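Local coordinates for glucuronan lyase A (Trichoderma reesei, PDB 2ZZJ), which probably cleaves beta-1,4-linked glucuronan chains from within by a lyase (elimination) reaction, and binds a calcium ion on its beta-jelly-roll fold, at residues T1-D7 and D222-T228; H152-L156 and F230-D236. All blocks are in the same frame, centred on the assembly; numbering follows the deposited sequence.

Interaction 1 of 2, residues T1-D7 and D222-T228. With CA (calcium ion), chain B.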
loop_
_atom_site.group_PDB
_atom_site.type_symbol
_atom_site.label_atom_id
_atom_site.label_comp_id
_atom_site.label_asym_id
_atom_site.label_seq_id
_atom_site.Cartn_x
_atom_site.Cartn_y
_atom_site.Cartn_z
ATOM N N THR A 1 -6.626 -20.575 -0.729
ATOM C CA THR A 1 -6.824 -20.383 -2.200
ATOM C C THR A 1 -6.717 -18.909 -2.560
ATOM O O THR A 1 -7.151 -18.051 -1.787
ATOM C CB THR A 1 -8.230 -20.793 -2.573
ATOM O OG1 THR A 1 -9.112 -20.228 -1.585
ATOM C CG2 THR A 1 -8.362 -22.325 -2.564
ATOM N N ARG A 2 -6.192 -18.623 -3.744
ATOM C CA ARG A 2 -5.931 -17.252 -4.162
ATOM C C ARG A 2 -7.199 -16.672 -4.771
ATOM O O ARG A 2 -7.823 -17.324 -5.611
ATOM C CB ARG A 2 -4.842 -17.284 -5.224
ATOM C CG ARG A 2 -3.715 -16.347 -5.039
ATOM C CD ARG A 2 -2.464 -16.872 -5.772
ATOM N NE ARG A 2 -2.771 -17.439 -7.079
ATOM C CZ ARG A 2 -1.859 -17.877 -7.955
ATOM N NH1 ARG A 2 -0.553 -17.820 -7.670
ATOM N NH2 ARG A 2 -2.266 -18.365 -9.137
ATOM N N SER A 3 -7.581 -15.458 -4.385
ATOM C CA SER A 3 -8.666 -14.767 -5.087
ATOM C C SER A 3 -8.137 -13.813 -6.141
ATOM O O SER A 3 -8.855 -13.409 -7.070
ATOM C CB SER A 3 -9.546 -14.041 -4.074
ATOM O OG SER A 3 -8.759 -13.085 -3.394
ATOM N N PHE A 4 -6.853 -13.459 -6.045
ATOM C CA PHE A 4 -6.256 -12.559 -7.026
ATOM C C PHE A 4 -4.787 -12.913 -7.186
ATOM O O PHE A 4 -4.127 -13.222 -6.185
ATOM C CB PHE A 4 -6.382 -11.085 -6.570
ATOM C CG PHE A 4 -5.739 -10.091 -7.503
ATOM C CD1 PHE A 4 -6.246 -9.836 -8.775
ATOM C CD2 PHE A 4 -4.605 -9.391 -7.082
ATOM C CE1 PHE A 4 -5.632 -8.892 -9.621
ATOM C CE2 PHE A 4 -3.980 -8.455 -7.907
ATOM C CZ PHE A 4 -4.475 -8.196 -9.166
ATOM N N TYR A 5 -4.285 -12.862 -8.418
ATOM C CA TYR A 5 -2.853 -13.050 -8.673
ATOM C C TYR A 5 -2.460 -12.188 -9.841
ATOM O O TYR A 5 -3.158 -12.180 -10.897
ATOM C CB TYR A 5 -2.493 -14.526 -8.947
ATOM C CG TYR A 5 -1.073 -14.690 -9.427
ATOM C CD1 TYR A 5 0.019 -14.355 -8.593
ATOM C CD2 TYR A 5 -0.800 -15.170 -10.720
ATOM C CE1 TYR A 5 1.355 -14.491 -9.052
ATOM C CE2 TYR A 5 0.526 -15.294 -11.192
ATOM C CZ TYR A 5 1.585 -14.971 -10.356
ATOM O OH TYR A 5 2.894 -15.104 -10.795
ATOM N N ASN A 6 -1.382 -11.438 -9.691
ATOM C CA ASN A 6 -0.843 -10.687 -10.835
ATOM C C ASN A 6 0.653 -10.851 -10.940
ATOM O O ASN A 6 1.388 -10.539 -9.986
ATOM C CB ASN A 6 -1.202 -9.202 -10.753
ATOM C CG ASN A 6 -0.795 -8.433 -12.007
ATOM O OD1 ASN A 6 0.328 -7.928 -12.116
ATOM N ND2 ASN A 6 -1.734 -8.322 -12.978
ATOM N N ASP A 7 1.118 -11.330 -12.102
ATOM C CA ASP A 7 2.542 -11.617 -12.294
ATOM C C ASP A 7 3.343 -10.441 -12.853
ATOM O O ASP A 7 4.416 -10.649 -13.455
ATOM C CB ASP A 7 2.728 -12.804 -13.250
ATOM C CG ASP A 7 2.308 -12.465 -14.682
ATOM O OD1 ASP A 7 1.591 -11.457 -14.874
ATOM O OD2 ASP A 7 2.685 -13.231 -15.614
ATOM N N ASP A 222 5.904 -6.527 -8.441
ATOM C CA ASP A 222 5.679 -7.810 -9.103
ATOM C C ASP A 222 4.980 -8.766 -8.147
ATOM O O ASP A 222 4.968 -8.537 -6.936
ATOM C CB ASP A 222 7.044 -8.375 -9.516
ATOM C CG ASP A 222 6.948 -9.410 -10.650
ATOM O OD1 ASP A 222 5.817 -9.778 -11.077
ATOM O OD2 ASP A 222 8.025 -9.844 -11.083
ATOM N N GLU A 223 4.453 -9.867 -8.698
ATOM C CA GLU A 223 4.035 -10.992 -7.927
ATOM C C GLU A 223 3.068 -10.572 -6.785
ATOM O O GLU A 223 3.361 -10.782 -5.605
ATOM C CB GLU A 223 5.303 -11.732 -7.394
ATOM C CG GLU A 223 5.100 -13.167 -6.999
ATOM C CD GLU A 223 4.794 -14.120 -8.191
ATOM O OE1 GLU A 223 4.624 -15.314 -7.864
ATOM O OE2 GLU A 223 4.695 -13.702 -9.387
ATOM N N VAL A 224 1.938 -9.972 -7.158
ATOM C CA VAL A 224 0.938 -9.524 -6.185
ATOM C C VAL A 224 -0.152 -10.576 -6.089
ATOM O O VAL A 224 -0.565 -11.141 -7.125
ATOM C CB VAL A 224 0.296 -8.163 -6.604
ATOM C CG1 VAL A 224 -0.612 -7.612 -5.471
ATOM C CG2 VAL A 224 1.387 -7.113 -6.964
ATOM N N ALA A 225 -0.627 -10.843 -4.871
ATOM C CA ALA A 225 -1.636 -11.887 -4.653
ATOM C C ALA A 225 -2.481 -11.568 -3.431
ATOM O O ALA A 225 -1.985 -10.920 -2.470
ATOM C CB ALA A 225 -0.973 -13.287 -4.471
ATOM N N VAL A 226 -3.744 -12.041 -3.480
ATOM C CA VAL A 226 -4.643 -12.005 -2.331
ATOM C C VAL A 226 -5.171 -13.425 -2.195
ATOM O O VAL A 226 -5.497 -14.065 -3.203
ATOM C CB VAL A 226 -5.844 -11.006 -2.510
ATOM C CG1 VAL A 226 -6.674 -10.957 -1.205
ATOM C CG2 VAL A 226 -5.338 -9.595 -2.907
ATOM N N GLY A 227 -5.216 -13.934 -0.972
ATOM C CA GLY A 227 -5.648 -15.312 -0.758
ATOM C C GLY A 227 -5.904 -15.615 0.691
ATOM O O GLY A 227 -5.961 -14.706 1.532
ATOM N N THR A 228 -6.039 -16.905 0.990
ATOM C CA THR A 228 -6.479 -17.324 2.321
ATOM C C THR A 228 -5.400 -18.006 3.137
ATOM O O THR A 228 -5.617 -18.310 4.300
ATOM C CB THR A 228 -7.737 -18.230 2.255
ATOM O OG1 THR A 228 -7.429 -19.410 1.538
ATOM C CG2 THR A 228 -8.871 -17.511 1.514
HETATM CA CA CA B . 6.700 -11.132 -12.911
HETATM O O HOH W 1 5.839 -13.032 -11.706
HETATM O O HOH W 2 6.072 -12.106 -15.109
#
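An edge pairing of the beta-jelly roll joins the N-terminal strand of T1-D7 antiparallel to the last long strand, within D222-T228, and the pair ends at the calcium site. The strand axes of 4-6 and 222-227 run 4.6 Å apart at 177°. Phe4 with Val226 and Asn6 with Val224 are hydrogen-bonded pairs, Tyr5 with Ala225 a non-hydrogen-bonded one. Two bulges interrupt the ladder. In the classic beta bulge, Ser3 N and Phe4 N both donate to Val226 O, reaching it from one face of its carbonyl plane. In the G1 bulge, Glu223 and Val224 both face Asn6, and Glu223 takes positive phi (52°).

Phe4, Val224 and Val226 turn to one face, where the two valines touch Phe195 of the other sheet; Val224 CG1 meets the edge of the Phe4 ring 4.2 Å from CE2, while the ring stacks with His58. On the opposite face the small Ala225 lies at the edge of Tyr5, whose OH donates to Glu223 OE2 at 2.7 Å. A bend at chi2 (68°) brings the carboxylate to the hydroxyl, its plane nearly perpendicular to the ring; OE1 forms a salt bridge with Lys33.

Beyond the pairing, Asp7 offers its backbone O to calcium at 2.4 Å, and Asp222 chelates through both carboxylate oxygens; the neutral carbonyl and the carboxylate are both hard oxygen ligands, suited to this hard cation. Carbonyls of Lys33 and Ser36 and two waters complete the shell. One of these waters, 2.4 Å from calcium, donates to Glu223 OE2 at 2.7 Å.

Interaction 2 of 2, residues H152-L156 and F230-D236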
loop_
_atom_site.group_PDB
_atom_site.type_symbol
_atom_site.label_atom_id
_atom_site.label_comp_id
_atom_site.label_asym_id
_atom_site.label_seq_id
_atom_site.Cartn_x
_atom_site.Cartn_y
_atom_site.Cartn_z
ATOM N N HIS A 152 12.239 -6.612 -2.512
ATOM C CA HIS A 152 11.743 -6.989 -1.188
ATOM C C HIS A 152 10.360 -7.609 -1.294
ATOM O O HIS A 152 9.664 -7.347 -2.242
ATOM C CB HIS A 152 11.690 -5.763 -0.289
ATOM C CG HIS A 152 13.038 -5.143 -0.090
ATOM N ND1 HIS A 152 14.067 -5.800 0.564
ATOM C CD2 HIS A 152 13.530 -3.938 -0.464
ATOM C CE1 HIS A 152 15.138 -5.021 0.574
ATOM N NE2 HIS A 152 14.834 -3.873 -0.019
ATOM N N ARG A 153 10.002 -8.451 -0.329
ATOM C CA ARG A 153 8.809 -9.237 -0.406
ATOM C C ARG A 153 8.041 -9.043 0.872
ATOM O O ARG A 153 8.571 -9.287 1.974
ATOM C CB ARG A 153 9.150 -10.742 -0.592
ATOM C CG ARG A 153 9.871 -11.078 -1.922
ATOM C CD ARG A 153 11.408 -10.923 -1.840
ATOM N NE ARG A 153 12.029 -11.805 -0.846
ATOM C CZ ARG A 153 13.221 -11.562 -0.280
ATOM N NH1 ARG A 153 13.915 -10.458 -0.601
ATOM N NH2 ARG A 153 13.715 -12.406 0.622
ATOM N N VAL A 154 6.776 -8.643 0.726
ATOM C CA VAL A 154 5.937 -8.243 1.854
ATOM C C VAL A 154 4.750 -9.188 1.879
ATOM O O VAL A 154 4.142 -9.459 0.820
ATOM C CB VAL A 154 5.411 -6.776 1.709
ATOM C CG1 VAL A 154 4.399 -6.433 2.820
ATOM C CG2 VAL A 154 6.568 -5.761 1.709
ATOM N N VAL A 155 4.468 -9.734 3.066
ATOM C CA VAL A 155 3.260 -10.526 3.269
ATOM C C VAL A 155 2.518 -9.938 4.470
ATOM O O VAL A 155 3.152 -9.643 5.524
ATOM C CB VAL A 155 3.534 -12.026 3.475
ATOM C CG1 VAL A 155 2.198 -12.784 3.747
ATOM C CG2 VAL A 155 4.271 -12.651 2.262
ATOM N N LEU A 156 1.211 -9.728 4.293
ATOM C CA LEU A 156 0.345 -9.283 5.379
ATOM C C LEU A 156 -0.651 -10.386 5.685
ATOM O O LEU A 156 -1.215 -11.005 4.777
ATOM C CB LEU A 156 -0.436 -8.017 5.004
ATOM C CG LEU A 156 0.302 -6.899 4.252
ATOM C CD1 LEU A 156 -0.694 -5.799 3.832
ATOM C CD2 LEU A 156 1.340 -6.326 5.125
ATOM N N PHE A 230 -0.788 -18.130 3.791
ATOM C CA PHE A 230 0.513 -17.511 3.519
ATOM C C PHE A 230 1.083 -17.981 2.175
ATOM O O PHE A 230 1.539 -17.156 1.344
ATOM C CB PHE A 230 1.479 -17.873 4.684
ATOM C CG PHE A 230 2.831 -17.210 4.592
ATOM C CD1 PHE A 230 3.108 -16.033 5.285
ATOM C CD2 PHE A 230 3.853 -17.790 3.828
ATOM C CE1 PHE A 230 4.384 -15.412 5.174
ATOM C CE2 PHE A 230 5.132 -17.202 3.738
ATOM C CZ PHE A 230 5.390 -15.985 4.406
ATOM N N ALA A 231 1.099 -19.306 1.948
ATOM C CA ALA A 231 1.676 -19.832 0.699
ATOM C C ALA A 231 0.944 -19.291 -0.544
ATOM O O ALA A 231 1.557 -19.176 -1.608
ATOM C CB ALA A 231 1.673 -21.375 0.675
ATOM N N ASP A 232 -0.355 -19.009 -0.422
ATOM C CA ASP A 232 -1.090 -18.444 -1.568
ATOM C C ASP A 232 -0.466 -17.134 -2.052
ATOM O O ASP A 232 -0.433 -16.859 -3.256
ATOM C CB ASP A 232 -2.536 -18.136 -1.208
ATOM C CG ASP A 232 -3.406 -19.338 -1.217
ATOM O OD1 ASP A 232 -3.147 -20.263 -2.004
ATOM O OD2 ASP A 232 -4.396 -19.310 -0.485
ATOM N N VAL A 233 0.034 -16.333 -1.115
ATOM C CA VAL A 233 0.476 -14.962 -1.452
ATOM C C VAL A 233 1.959 -14.680 -1.334
ATOM O O VAL A 233 2.413 -13.618 -1.726
ATOM C CB VAL A 233 -0.303 -13.880 -0.658
ATOM C CG1 VAL A 233 -1.787 -14.151 -0.721
ATOM C CG2 VAL A 233 0.173 -13.772 0.815
ATOM N N ASP A 234 2.709 -15.606 -0.733
ATOM C CA ASP A 234 4.146 -15.402 -0.517
ATOM C C ASP A 234 4.896 -15.316 -1.849
ATOM O O ASP A 234 4.957 -16.291 -2.612
ATOM C CB ASP A 234 4.693 -16.573 0.343
ATOM C CG ASP A 234 6.197 -16.513 0.528
ATOM O OD1 ASP A 234 6.806 -15.458 0.241
ATOM O OD2 ASP A 234 6.757 -17.536 0.980
ATOM N N PRO A 235 5.455 -14.139 -2.178
ATOM C CA PRO A 235 6.155 -14.088 -3.482
ATOM C C PRO A 235 7.320 -15.062 -3.626
ATOM O O PRO A 235 7.755 -15.336 -4.753
ATOM C CB PRO A 235 6.723 -12.661 -3.536
ATOM C CG PRO A 235 5.837 -11.839 -2.537
ATOM C CD PRO A 235 5.490 -12.848 -1.450
ATOM N N ASP A 236 7.822 -15.554 -2.502
ATOM C CA ASP A 236 9.026 -16.400 -2.444
ATOM C C ASP A 236 8.764 -17.896 -2.606
ATOM O O ASP A 236 9.676 -18.730 -2.448
ATOM C CB ASP A 236 9.767 -16.148 -1.128
ATOM C CG ASP A 236 10.585 -14.864 -1.160
ATOM O OD1 ASP A 236 11.081 -14.487 -2.244
ATOM O OD2 ASP A 236 10.727 -14.213 -0.101
#
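Arg153 NE donates an almost straight hydrogen bond to Asp236 OD2, 2.8 Å long with 176° at the hydrogen, forming a salt bridge. OD2 accepts through its syn lone pair and lies in the guanidinium plane, but the two planes are turned 60° apart and only NE bonds across the contact, not a two-pronged pair. Bends at chi2 and chi3 fold the arginine back beside the acid, and NH1 is held by Trp151 O.

Asp236 is presented by an Asx turn: its backbone N donates to Asp234 OD1 at 2.9 Å, from well above the carboxylate plane. Pro235, at the middle of that turn, is suited by its fixed phi and also packs, its CB 3.9 Å from Arg153 CG.

Two residues on from Arg153, on the same face of strand 152-160, Val155 points into the C-terminal segment. With CG1 anti to its backbone N (177°), that methyl meets Val233 CG2 at 3.7 Å and is as close to Phe230 CE1, while CG2 touches Pro235 CD at 3.9 Å. The beta-branched valine fits both strand and contact, its two methyls reaching different partners. Trp171 meets Phe230 edge-to-face and Phe69 touches Val233, enlarging the apolar patch.

The chemistry thus grades from a buried hydrocarbon core at Val155 to an ion pair at the exposed Asp236, consistent with holding the C-terminal segment over the outer face of this sheet.

Interactions 1 and 2 have centres about 9 Å apart and reach the same antiparallel sheet of the jelly roll. Within it, strand 66-76 lies between strands 152-160 and 216-227, while strand 2-6 pairs with the other side of 216-227. Their segments alternate along the chain: 1-7, 152-156, 222-228, then 230-236. Helix 230-233 directly follows strand 216-227 and carries the chain back across the sheet. Asp232 OD2 lies 2.6 Å from Thr1 N, Val233 packs on Ala225, and Lys33, which pairs with Glu223, also donates from NZ to Pro235 O. The N-terminal strand, the C-terminal segment and the calcium surroundings are thus linked through one sheet.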